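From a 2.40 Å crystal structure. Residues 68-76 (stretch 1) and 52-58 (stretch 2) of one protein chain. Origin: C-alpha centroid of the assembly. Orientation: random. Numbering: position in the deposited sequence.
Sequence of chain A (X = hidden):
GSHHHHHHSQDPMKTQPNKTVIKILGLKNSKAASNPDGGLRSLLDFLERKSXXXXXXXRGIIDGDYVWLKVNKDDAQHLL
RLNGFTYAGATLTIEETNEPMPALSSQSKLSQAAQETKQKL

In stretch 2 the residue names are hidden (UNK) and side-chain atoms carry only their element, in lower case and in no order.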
# COMPACT_ATOMS: atom_id res chain seq x y z
N TRP A 68 4.10 -8.91 -0.35
CA TRP A 68 3.81 -9.68 -1.55
C TRP A 68 4.14 -11.14 -1.31
O TRP A 68 5.18 -11.45 -0.73
CB TRP A 68 4.60 -9.15 -2.75
CG TRP A 68 4.30 -7.72 -3.09
CD1 TRP A 68 4.68 -6.61 -2.40
CD2 TRP A 68 3.58 -7.25 -4.23
NE1 TRP A 68 4.23 -5.48 -3.03
CE2 TRP A 68 3.55 -5.84 -4.16
CE3 TRP A 68 2.94 -7.88 -5.31
CZ2 TRP A 68 2.91 -5.06 -5.12
CZ3 TRP A 68 2.31 -7.10 -6.26
CH2 TRP A 68 2.30 -5.71 -6.16
N LEU A 69 3.25 -12.03 -1.73
CA LEU A 69 3.47 -13.47 -1.60
C LEU A 69 3.15 -14.18 -2.90
O LEU A 69 2.13 -13.90 -3.54
CB LEU A 69 2.63 -14.06 -0.46
CG LEU A 69 2.91 -13.51 0.94
CD1 LEU A 69 1.89 -14.07 1.92
CD2 LEU A 69 4.32 -13.86 1.37
N LYS A 70 4.02 -15.11 -3.29
CA LYS A 70 3.80 -15.94 -4.46
C LYS A 70 3.44 -17.36 -4.01
O LYS A 70 4.24 -18.04 -3.37
CB LYS A 70 5.06 -15.94 -5.34
CG LYS A 70 4.78 -16.02 -6.83
CD LYS A 70 6.05 -15.73 -7.62
CE LYS A 70 5.77 -15.60 -9.11
NZ LYS A 70 6.99 -15.81 -9.94
N VAL A 71 2.22 -17.79 -4.35
CA VAL A 71 1.69 -19.06 -3.87
C VAL A 71 0.86 -19.76 -4.94
O VAL A 71 0.44 -19.13 -5.91
CB VAL A 71 0.82 -18.87 -2.61
CG1 VAL A 71 1.63 -18.26 -1.48
CG2 VAL A 71 -0.40 -18.00 -2.92
N ASN A 72 0.62 -21.06 -4.77
CA ASN A 72 -0.25 -21.79 -5.68
C ASN A 72 -1.71 -21.41 -5.45
O ASN A 72 -2.02 -20.69 -4.50
CB ASN A 72 -0.05 -23.30 -5.53
CG ASN A 72 -0.33 -23.80 -4.13
OD1 ASN A 72 -1.49 -23.94 -3.73
ND2 ASN A 72 0.73 -24.08 -3.38
N LYS A 73 -2.60 -21.90 -6.31
CA LYS A 73 -3.98 -21.42 -6.31
C LYS A 73 -4.78 -21.85 -5.08
O LYS A 73 -5.49 -21.04 -4.49
CB LYS A 73 -4.70 -21.91 -7.57
CG LYS A 73 -6.03 -21.21 -7.80
CD LYS A 73 -7.02 -22.07 -8.55
CE LYS A 73 -6.62 -22.28 -10.00
NZ LYS A 73 -6.17 -23.67 -10.25
N ASP A 74 -4.66 -23.11 -4.68
CA ASP A 74 -5.39 -23.61 -3.52
C ASP A 74 -4.96 -22.89 -2.26
O ASP A 74 -5.77 -22.57 -1.39
CB ASP A 74 -5.20 -25.12 -3.35
CG ASP A 74 -5.97 -25.68 -2.17
OD1 ASP A 74 -7.21 -25.79 -2.26
OD2 ASP A 74 -5.33 -26.00 -1.14
N ASP A 75 -3.66 -22.63 -2.17
CA ASP A 75 -3.09 -21.89 -1.05
C ASP A 75 -3.68 -20.49 -0.95
O ASP A 75 -3.87 -19.96 0.15
CB ASP A 75 -1.57 -21.81 -1.18
CG ASP A 75 -0.88 -23.13 -0.88
OD1 ASP A 75 -1.53 -24.04 -0.33
OD2 ASP A 75 0.32 -23.24 -1.19
N ALA A 76 -3.95 -19.89 -2.10
CA ALA A 76 -4.47 -18.53 -2.15
C ALA A 76 -5.83 -18.42 -1.49
O ALA A 76 -6.13 -17.43 -0.83
CB ALA A 76 -4.55 -18.06 -3.60
N UNK A 52 -4.65 -23.30 8.86
CA UNK A 52 -4.93 -24.66 9.31
C UNK A 52 -4.87 -25.66 8.15
O UNK A 52 -5.43 -26.76 8.25
c UNK A 52 -5.59 -24.20 12.34
n UNK A 52 -5.07 -23.72 14.73
c UNK A 52 -5.77 -23.25 13.51
c UNK A 52 -6.30 -24.74 9.99
c UNK A 52 -6.47 -23.80 11.17
N UNK A 53 -4.20 -25.28 7.07
CA UNK A 53 -3.94 -26.18 5.96
C UNK A 53 -2.55 -26.80 6.06
O UNK A 53 -2.21 -27.72 5.32
c UNK A 53 -3.77 -25.52 2.12
o UNK A 53 -3.49 -26.17 1.09
c UNK A 53 -4.07 -25.42 4.64
o UNK A 53 -3.77 -24.27 2.17
c UNK A 53 -4.13 -26.29 3.38
N UNK A 54 -1.74 -26.28 6.99
CA UNK A 54 -0.31 -26.57 7.02
C UNK A 54 0.26 -26.17 5.67
O UNK A 54 0.78 -26.99 4.91
c UNK A 54 0.99 -27.67 9.63
c UNK A 54 -0.03 -28.04 7.36
c UNK A 54 0.55 -26.39 10.31
n UNK A 54 1.67 -25.41 10.43
c UNK A 54 -0.13 -28.35 8.85
N UNK A 55 0.13 -24.88 5.38
CA UNK A 55 0.68 -24.26 4.19
C UNK A 55 2.12 -23.81 4.43
O UNK A 55 2.49 -23.43 5.54
c UNK A 55 -0.18 -23.07 3.73
c UNK A 55 -0.39 -21.31 1.89
c UNK A 55 0.36 -22.50 2.41
c UNK A 55 -0.23 -21.98 4.80
N UNK A 56 2.92 -23.89 3.37
CA UNK A 56 4.29 -23.41 3.39
C UNK A 56 4.41 -22.26 2.40
O UNK A 56 4.17 -22.43 1.20
c UNK A 56 6.70 -24.13 3.48
o UNK A 56 4.91 -25.75 3.69
c UNK A 56 5.29 -24.53 3.04
N UNK A 57 4.80 -21.10 2.91
CA UNK A 57 4.93 -19.90 2.10
C UNK A 57 6.39 -19.70 1.70
O UNK A 57 7.24 -19.40 2.53
c UNK A 57 4.42 -18.67 2.86
c UNK A 57 2.92 -18.66 3.20
c UNK A 57 2.59 -17.47 4.09
c UNK A 57 2.07 -18.63 1.94
N UNK A 58 6.66 -19.87 0.41
CA UNK A 58 8.01 -19.81 -0.11
C UNK A 58 8.53 -18.40 -0.30
O UNK A 58 9.31 -17.92 0.53

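Position 52 carries four carbons in a row ending in a nitrogen, a chain that lies far from stretch 1. This is Lys52. It is the first residue after a helix to leave helical backbone angles, with a positive phi of 65°, and its exposed ammonium group can remain in solvent.

Position 53 has three carbons, the third bearing two oxygens: an unbranched chain ending in a carboxylate. One of these oxygens lies 2.9 Å from OD2 of Asp74 and 3.2 Å from OD1 of Asp75. The residue is Glu53, and the oxygen is OE1. Its CA-to-CB bond points toward stretch 1, and the extended chain (chi1 and chi2 both t) carries the carboxylate to these neighbours. These atoms are all acceptors, so if the three groups are charged the approach is repulsive. Glu53 and Asp74 are poorly ordered, and such short distances deserve caution.

At position 54 four carbons in a row again end in nitrogen, and the side chain stays out of reach of stretch 1. This is Lys54; a long, flexible, charged residue is readily accommodated at this exposed site.

Position 55 shows four carbons, forked at the first, with one arm two carbons long. The end carbon of the longer arm lies 3.3 Å from CB of Asp75. That beta-branched pattern is Ile55. Its CB points toward stretch 1, and with chi1 and chi2 both t the longer arm places CD1 against the aliphatic part of an acidic residue. A wholly hydrocarbon side chain suits this buried position.

Position 56 has one carbon carrying an oxygen and a second carbon; it points sideways and makes no contact with stretch 1. This is Thr56, and its hydroxyl is compatible with an exposed setting.

Position 57 holds four carbons forked at the second. One end carbon lies 3.5 Å from CG1 of Val71, and the other lies 4.1 Å from CD1 of Leu69. This is the pattern of Leu57. Although CB points sideways, the end of the side chain comes nearer, and the fork lets its two methyl groups, CD2 and CD1 respectively, meet different strand residues.

Position 58 has no side-chain atoms and is Gly58. An ideal CB would have room, so this contact does not itself demand glycine.

The contact works mainly through apolar packing. Leu57 meets the strand through Leu69 and Val71, while Ile55 covers Asp75 near the start of the helix. There, Asn72 OD1 accepts a capping hydrogen bond from Asp75 N at 3.0 Å. No hydrogen bond joins the stretches, and the clustered carboxylates of Glu53, Asp74 and Asp75 offer no salt bridge in compensation.

Stretch 2 52-58: KEKITLG
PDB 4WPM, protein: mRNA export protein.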